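Local atomic coordinates of amino acid ABC superfamily ATP binding cassette transporter, binding protein (Streptococcus pneumoniae, PDB entry 4H5G), a protein that binds L-arginine and probably delivers it to the membrane components of an amino acid ABC transporter for uptake into the cell. Residues L106-K109 with A110-E113; A156-E159 with L160-G163; E172-A175 with L176-A180; G226-Q229 with S230-E233. All coordinates share one frame; numbering follows the deposited sequence.

Contact 1: residues L106-K109 with A110-E113. Unlike the reference sequence in segment 106-109: His108 (reference Arg).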
# COMPACT_ATOMS: atom_id res chain seq x y z
N LEU A 106 12.65 7.27 -2.38
CA LEU A 106 12.36 8.58 -2.96
C LEU A 106 13.38 9.56 -2.39
O LEU A 106 13.59 9.60 -1.17
CB LEU A 106 10.94 9.01 -2.58
CG LEU A 106 10.44 10.32 -3.20
CD1 LEU A 106 10.20 10.17 -4.71
CD2 LEU A 106 9.14 10.79 -2.50
N VAL A 107 14.03 10.33 -3.27
CA VAL A 107 15.04 11.30 -2.87
C VAL A 107 14.85 12.62 -3.63
O VAL A 107 14.00 12.72 -4.51
CB VAL A 107 16.48 10.79 -3.15
CG1 VAL A 107 16.82 9.55 -2.30
CG2 VAL A 107 16.68 10.49 -4.67
N HIS A 108 15.64 13.62 -3.28
CA HIS A 108 15.69 14.85 -4.07
C HIS A 108 16.35 14.55 -5.41
O HIS A 108 17.31 13.77 -5.47
CB HIS A 108 16.47 15.93 -3.34
CG HIS A 108 15.74 16.51 -2.17
ND1 HIS A 108 14.83 17.54 -2.30
CD2 HIS A 108 15.78 16.21 -0.85
CE1 HIS A 108 14.34 17.85 -1.11
NE2 HIS A 108 14.90 17.05 -0.21
N LYS A 109 15.84 15.16 -6.48
CA LYS A 109 16.43 15.00 -7.81
C LYS A 109 17.92 15.32 -7.80
O LYS A 109 18.71 14.65 -8.47
CB LYS A 109 15.69 15.90 -8.81
CG LYS A 109 15.94 15.58 -10.28
CD LYS A 109 14.92 16.29 -11.17
CE LYS A 109 13.52 15.72 -10.97
NZ LYS A 109 12.47 16.58 -11.59
N ALA A 110 18.32 16.34 -7.04
CA ALA A 110 19.73 16.76 -7.01
C ALA A 110 20.63 15.71 -6.37
O ALA A 110 21.85 15.79 -6.48
CB ALA A 110 19.88 18.11 -6.30
N ASP A 111 20.02 14.72 -5.70
CA ASP A 111 20.76 13.71 -4.94
C ASP A 111 20.79 12.34 -5.60
O ASP A 111 21.29 11.39 -5.01
CB ASP A 111 20.17 13.55 -3.54
CG ASP A 111 20.51 14.70 -2.62
OD1 ASP A 111 21.45 15.47 -2.92
OD2 ASP A 111 19.83 14.81 -1.57
N VAL A 112 20.25 12.24 -6.81
CA VAL A 112 20.22 10.95 -7.50
C VAL A 112 21.63 10.41 -7.75
O VAL A 112 21.88 9.21 -7.60
CB VAL A 112 19.41 11.00 -8.80
CG1 VAL A 112 19.51 9.69 -9.57
CG2 VAL A 112 17.95 11.31 -8.49
N GLU A 113 22.55 11.29 -8.11
CA GLU A 113 23.93 10.86 -8.37
C GLU A 113 24.64 10.51 -7.08
O GLU A 113 25.63 9.79 -7.06
CB GLU A 113 24.70 11.94 -9.14
CG GLU A 113 24.24 12.11 -10.56
CD GLU A 113 24.23 10.80 -11.32
OE1 GLU A 113 25.28 10.13 -11.36
OE2 GLU A 113 23.16 10.44 -11.85
O HOH W 1 17.50 13.56 -1.15

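Contact 2: residues A156-E159 with L160-G163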
# COMPACT_ATOMS: atom_id res chain seq x y z
N ALA A 156 6.18 11.59 5.95
CA ALA A 156 7.54 11.20 5.58
C ALA A 156 8.02 12.03 4.41
O ALA A 156 9.14 12.55 4.40
CB ALA A 156 7.62 9.71 5.26
N VAL A 157 7.16 12.18 3.41
CA VAL A 157 7.54 12.94 2.22
C VAL A 157 7.65 14.43 2.53
O VAL A 157 8.52 15.12 1.99
CB VAL A 157 6.60 12.65 1.03
CG1 VAL A 157 6.95 13.54 -0.17
CG2 VAL A 157 6.69 11.19 0.65
N ASN A 158 6.79 14.95 3.41
CA ASN A 158 6.95 16.34 3.84
C ASN A 158 8.30 16.56 4.52
O ASN A 158 8.92 17.60 4.34
CB ASN A 158 5.82 16.77 4.78
CG ASN A 158 4.52 17.06 4.04
OD1 ASN A 158 4.52 17.36 2.84
ND2 ASN A 158 3.41 16.98 4.76
N GLU A 159 8.75 15.58 5.29
CA GLU A 159 10.04 15.72 5.95
C GLU A 159 11.21 15.65 4.96
O GLU A 159 12.21 16.34 5.13
CB GLU A 159 10.19 14.70 7.10
CG GLU A 159 9.19 14.97 8.23
CD GLU A 159 9.50 14.20 9.51
OE1 GLU A 159 10.62 13.65 9.63
OE2 GLU A 159 8.62 14.15 10.40
N LEU A 160 11.05 14.83 3.93
CA LEU A 160 12.02 14.80 2.82
C LEU A 160 12.08 16.17 2.14
O LEU A 160 13.16 16.73 1.93
CB LEU A 160 11.63 13.72 1.81
CG LEU A 160 12.42 13.75 0.49
CD1 LEU A 160 13.89 13.41 0.74
CD2 LEU A 160 11.82 12.81 -0.56
N GLN A 161 10.92 16.73 1.81
CA GLN A 161 10.89 18.06 1.19
C GLN A 161 11.47 19.18 2.06
O GLN A 161 12.02 20.16 1.55
CB GLN A 161 9.46 18.40 0.75
CG GLN A 161 8.94 17.43 -0.27
CD GLN A 161 7.57 17.81 -0.78
OE1 GLN A 161 6.58 17.74 -0.05
NE2 GLN A 161 7.52 18.21 -2.04
N ALA A 162 11.36 19.02 3.37
CA ALA A 162 11.88 20.01 4.31
C ALA A 162 13.38 19.83 4.58
O ALA A 162 14.02 20.69 5.19
CB ALA A 162 11.08 19.98 5.61
N GLY A 163 13.93 18.72 4.12
CA GLY A 163 15.36 18.46 4.27
C GLY A 163 15.74 17.81 5.59
O GLY A 163 16.93 17.68 5.89

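Contact 3: residues E172-A175 with L176-A180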
# COMPACT_ATOMS: atom_id res chain seq x y z
N GLU A 172 7.65 0.92 -4.86
CA GLU A 172 8.05 1.66 -6.07
C GLU A 172 6.95 2.48 -6.79
O GLU A 172 7.20 3.63 -7.17
CB GLU A 172 8.78 0.74 -7.07
CG GLU A 172 9.05 1.42 -8.41
CD GLU A 172 10.09 0.71 -9.25
OE1 GLU A 172 9.71 -0.20 -10.01
OE2 GLU A 172 11.28 1.08 -9.16
N PRO A 173 5.73 1.92 -6.96
CA PRO A 173 4.71 2.72 -7.66
C PRO A 173 4.39 4.03 -6.95
O PRO A 173 4.05 5.04 -7.59
CB PRO A 173 3.49 1.79 -7.65
CG PRO A 173 4.08 0.41 -7.62
CD PRO A 173 5.28 0.54 -6.72
N VAL A 174 4.51 4.02 -5.62
CA VAL A 174 4.26 5.22 -4.82
C VAL A 174 5.38 6.24 -5.01
O VAL A 174 5.12 7.44 -5.13
CB VAL A 174 4.09 4.86 -3.32
CG1 VAL A 174 3.83 6.11 -2.49
CG2 VAL A 174 2.93 3.87 -3.14
N ALA A 175 6.62 5.77 -5.05
CA ALA A 175 7.76 6.67 -5.31
C ALA A 175 7.66 7.26 -6.70
O ALA A 175 7.88 8.45 -6.89
CB ALA A 175 9.08 5.94 -5.12
N LEU A 176 7.32 6.42 -7.67
CA LEU A 176 7.19 6.89 -9.06
C LEU A 176 6.13 7.98 -9.16
O LEU A 176 6.30 8.97 -9.88
CB LEU A 176 6.82 5.73 -9.98
CG LEU A 176 7.93 4.74 -10.31
CD1 LEU A 176 7.37 3.54 -11.05
CD2 LEU A 176 9.03 5.42 -11.13
N SER A 177 5.04 7.80 -8.42
CA SER A 177 3.95 8.77 -8.43
C SER A 177 4.38 10.10 -7.82
O SER A 177 4.13 11.16 -8.39
CB SER A 177 2.73 8.21 -7.69
OG SER A 177 1.69 9.17 -7.65
N TYR A 178 5.04 10.05 -6.66
CA TYR A 178 5.55 11.28 -6.04
C TYR A 178 6.50 11.99 -6.99
O TYR A 178 6.44 13.22 -7.13
CB TYR A 178 6.30 10.97 -4.74
CG TYR A 178 5.40 10.81 -3.54
CD1 TYR A 178 4.59 11.86 -3.11
CD2 TYR A 178 5.37 9.63 -2.81
CE1 TYR A 178 3.77 11.72 -1.99
CE2 TYR A 178 4.55 9.48 -1.70
CZ TYR A 178 3.75 10.54 -1.30
OH TYR A 178 2.95 10.39 -0.19
N ALA A 179 7.36 11.22 -7.64
CA ALA A 179 8.34 11.80 -8.57
C ALA A 179 7.65 12.41 -9.79
O ALA A 179 8.08 13.45 -10.31
CB ALA A 179 9.36 10.76 -8.99
N ALA A 180 6.59 11.77 -10.25
CA ALA A 180 5.87 12.21 -11.45
C ALA A 180 5.04 13.47 -11.20
O ALA A 180 4.76 14.23 -12.13
CB ALA A 180 5.00 11.09 -11.99

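Contact 4: residues G226-Q229 with S230-E233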
# COMPACT_ATOMS: atom_id res chain seq x y z
N GLY A 226 -5.67 -7.68 -17.34
CA GLY A 226 -4.74 -6.58 -17.17
C GLY A 226 -5.34 -5.39 -16.43
O GLY A 226 -4.81 -4.28 -16.48
N THR A 227 -6.44 -5.63 -15.73
CA THR A 227 -7.25 -4.55 -15.18
C THR A 227 -6.59 -3.84 -14.00
O THR A 227 -6.76 -2.63 -13.82
CB THR A 227 -8.64 -5.07 -14.76
OG1 THR A 227 -9.22 -5.79 -15.87
CG2 THR A 227 -9.58 -3.92 -14.40
N TYR A 228 -5.87 -4.59 -13.18
CA TYR A 228 -5.26 -3.93 -12.02
C TYR A 228 -4.18 -2.95 -12.51
O TYR A 228 -4.11 -1.80 -12.03
CB TYR A 228 -4.71 -4.91 -10.96
CG TYR A 228 -4.43 -4.14 -9.67
CD1 TYR A 228 -5.43 -3.95 -8.73
CD2 TYR A 228 -3.20 -3.54 -9.46
CE1 TYR A 228 -5.19 -3.20 -7.57
CE2 TYR A 228 -2.95 -2.79 -8.31
CZ TYR A 228 -3.94 -2.63 -7.38
OH TYR A 228 -3.68 -1.88 -6.24
N GLN A 229 -3.38 -3.37 -13.48
CA GLN A 229 -2.43 -2.46 -14.13
C GLN A 229 -3.17 -1.25 -14.70
O GLN A 229 -2.73 -0.12 -14.52
CB GLN A 229 -1.66 -3.18 -15.25
CG GLN A 229 -0.65 -2.31 -16.01
CD GLN A 229 0.50 -1.83 -15.14
OE1 GLN A 229 1.03 -0.72 -15.34
NE2 GLN A 229 0.91 -2.66 -14.18
N SER A 230 -4.30 -1.48 -15.36
CA SER A 230 -5.07 -0.35 -15.91
C SER A 230 -5.58 0.59 -14.81
O SER A 230 -5.60 1.82 -14.99
CB SER A 230 -6.22 -0.86 -16.78
OG SER A 230 -5.73 -1.46 -17.97
N TYR A 231 -6.01 0.02 -13.70
CA TYR A 231 -6.47 0.82 -12.55
C TYR A 231 -5.35 1.71 -12.03
O TYR A 231 -5.58 2.87 -11.67
CB TYR A 231 -6.89 -0.08 -11.38
CG TYR A 231 -8.21 -0.83 -11.48
CD1 TYR A 231 -9.20 -0.46 -12.38
CD2 TYR A 231 -8.46 -1.90 -10.62
CE1 TYR A 231 -10.41 -1.17 -12.43
CE2 TYR A 231 -9.65 -2.60 -10.66
CZ TYR A 231 -10.62 -2.23 -11.56
OH TYR A 231 -11.80 -2.96 -11.58
N LEU A 232 -4.14 1.16 -11.93
CA LEU A 232 -2.99 1.94 -11.46
C LEU A 232 -2.70 3.10 -12.41
O LEU A 232 -2.38 4.21 -11.97
CB LEU A 232 -1.75 1.06 -11.33
CG LEU A 232 -1.74 0.02 -10.21
CD1 LEU A 232 -0.63 -0.99 -10.46
CD2 LEU A 232 -1.54 0.68 -8.84
N GLU A 233 -2.78 2.84 -13.71
CA GLU A 233 -2.48 3.89 -14.67
C GLU A 233 -3.53 5.00 -14.63
O GLU A 233 -3.21 6.19 -14.79
CB GLU A 233 -2.30 3.31 -16.08
CG GLU A 233 -1.15 2.32 -16.11
CD GLU A 233 -0.95 1.69 -17.47
OE1 GLU A 233 -1.69 2.04 -18.41
OE2 GLU A 233 -0.03 0.85 -17.59

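Contact 1: residues L106-K109 with A110-E113
A short 3-10 turn takes the chain out of strand 103-108, and His108 meets Asp111 across it. Asp111 N donates to His108 O at 2.9 Å, and one residue on Val112 N donates to Lys109 O at 3.3 Å with an N-H...O angle of 170°. Both bonds run from residue i+3 back to i, the pattern of a 3-10 turn. The Asp111 carboxylate is swung back to the strand because its CG lies beside the backbone N (chi1 -75°). From there Asp111 OD2 takes a bond from a water at 2.7 Å, while the same water accepts from His108 N at 2.8 Å, tying strand end to turn. In this type II periplasmic binding protein fold, strand 103-108 runs antiparallel between strands 167-171 and 185-187 of a mixed sheet. Val107 and Val112 also cross, at about a right angle, their CG2 atoms 4.1 Å apart, and Val112 rests on Ala186 of strand 185-187 as well. Two polar side-chain ends find partners elsewhere: His108 NE2 bonds to Leu160 O of helix 153-162, and Lys109 NZ to Ala183 O.

Contact 2: residues A156-E159 with L160-G163
Gln161 folds back along the preceding turn toward Val157 and Asn158, in the last stretch of helix 153-162, which ends in a Schellman motif at Gly163. Its CB lies 3.6 Å from Val157 O, and CG comes closer, 3.3 Å from the same Val157 O. This approach follows from chi1 of -61°, which sets CG beside the backbone N, bringing it against the carbonyl oxygen that the backbone N-H of Gln161 already uses: Gln161 N donates to Val157 O at 2.9 Å. Beyond CG the chain is extended, CD is farther from the same oxygen, and OE1 ends 3.6 Å from Asn158 OD1. The two amide planes are only 5° apart, nearly coplanar, yet the nearest atoms are two oxygens, so the pair as modelled is not a hydrogen bond. Asn158 OD1 is instead hydrogen-bonded to a polyether molecule that probably came from the crystallisation liquor.

Leu160, in contrast, is buried against Val168 of strand 167-171, Leu106 of strand 103-108 and Leu185 of strand 185-187. Glu159 reaches back along the helix, and its OE2 lies close to Glu155 OE2, a pairing of like charges that could raise the affinity of one of them for a proton. At the C-terminal end of the helix, Ala162 N bonds to Asn158 O at 3.0 Å and more weakly to Glu159 O at 3.3 Å. Gly163 then leaves the helix with a positive phi of 86°, and its N donates to Leu160 O at 3.1 Å.

Contact 3: residues E172-A175 with L176-A180
Tyr178 lies alongside Val174, one helical turn earlier, with the two side chains pointing the same way. The closest approach of the side chains is Val174 CG1 to Tyr178 CE2, 3.5 Å, and the neighbouring ring atom CD2 sits 3.2 Å from Val174 O, which meets the ring obliquely. Two torsions bring this about: Tyr178 CG stands beside its backbone N (chi1 -83°), turning the ring back along the helix, while Val174 CG1, anti to its own N, is the branch that meets the ring. Val174 O, which touches the ring, also accepts from Tyr178 N at 3.0 Å.

A second overlap forms between Glu172 and Leu176. Here the side chains cross at a slant, Glu172 CG touching Leu176 CD1 at 3.8 Å, and Leu176 CG lies 3.4 Å from Glu172 O. Leu176 N donates to Glu172 O at 2.8 Å and Ser177 N to Pro173 O at 3.0 Å, both helix bonds from residue i+4 back to i. Pro173 has no N-H to offer, which is readily accommodated in the first turn of a helix.

Helix 172-181 starts directly after strand 167-171, whose last residue belongs to the arginine pocket, and the Val174 side chain is about 7 Å from the bound arginine. Tyr178 packs on Met153 and Val157 of helix 153-162 and on Met170 of strand 167-171, while Ala175 and Leu176 lie against Val187 of strand 185-187.

Contact 4: residues G226-Q229 with S230-E233
Thr227 sets its methyl group over the face of the Tyr231 ring, a CH-pi contact in which CG2 is 3.7 Å from the ring centroid and 25° off the normal. The methyl group is directed there because CG2 lies anti to the backbone N of Thr227. The backbone also meets the ring: Thr227 O sits over a face of Tyr231, 3.3 Å from CG and displaced toward the ring rim. That same Thr227 O accepts from Tyr231 N at 2.8 Å, so one carbonyl oxygen both accepts the backbone bond and lies against the ring.

Tyr228 is turned quite differently. Its side chain crosses that of Tyr231 at about a right angle, with Tyr228 CD1 4.1 Å from Tyr231 CD2, and slants across Leu232, where Tyr228 CE2 is 3.6 Å from Leu232 CG. CG of Tyr228 is anti to its backbone N (chi1 -166°); the ring is buried, meeting the rings of Tyr98 and Tyr99, and its hydroxyl is hydrogen-bonded to Asp41 OD1.

The helix begins at Gly226, which is both its N-cap and the end of a Schellman motif closing helix 209-225. A positive phi of 72° lets the chain turn sharply from one helix into the next, and Ser230 N donates to Gly226 O at 3.1 Å. In the fold, helix 227-235 lies against helix 40-52, where Tyr228, Tyr231 and Leu232 all touch Ala40, and against helix 209-225, where Thr227 and Tyr231 both pack on Leu222.

Along the chain the four contacts follow in numerical order. Contacts 1, 2 and 3 touch one another: the centre of contact 1 is about 13 Å from the centres of contacts 2 and 3, which are about 15 Å from each other. They share the five-stranded mixed sheet, contact 1 at the end of one strand and contacts 2 and 3 on helices 153-162 and 172-181, and Leu106 packs on both helices. Contact 4 touches none of them; its centre is about 15 Å from that of contact 3, nearest atoms about 5 Å apart, and 28 to 29 Å from contacts 1 and 2. This is consistent with the two-lobed architecture of type II binding proteins, which hold the ligand between lobes.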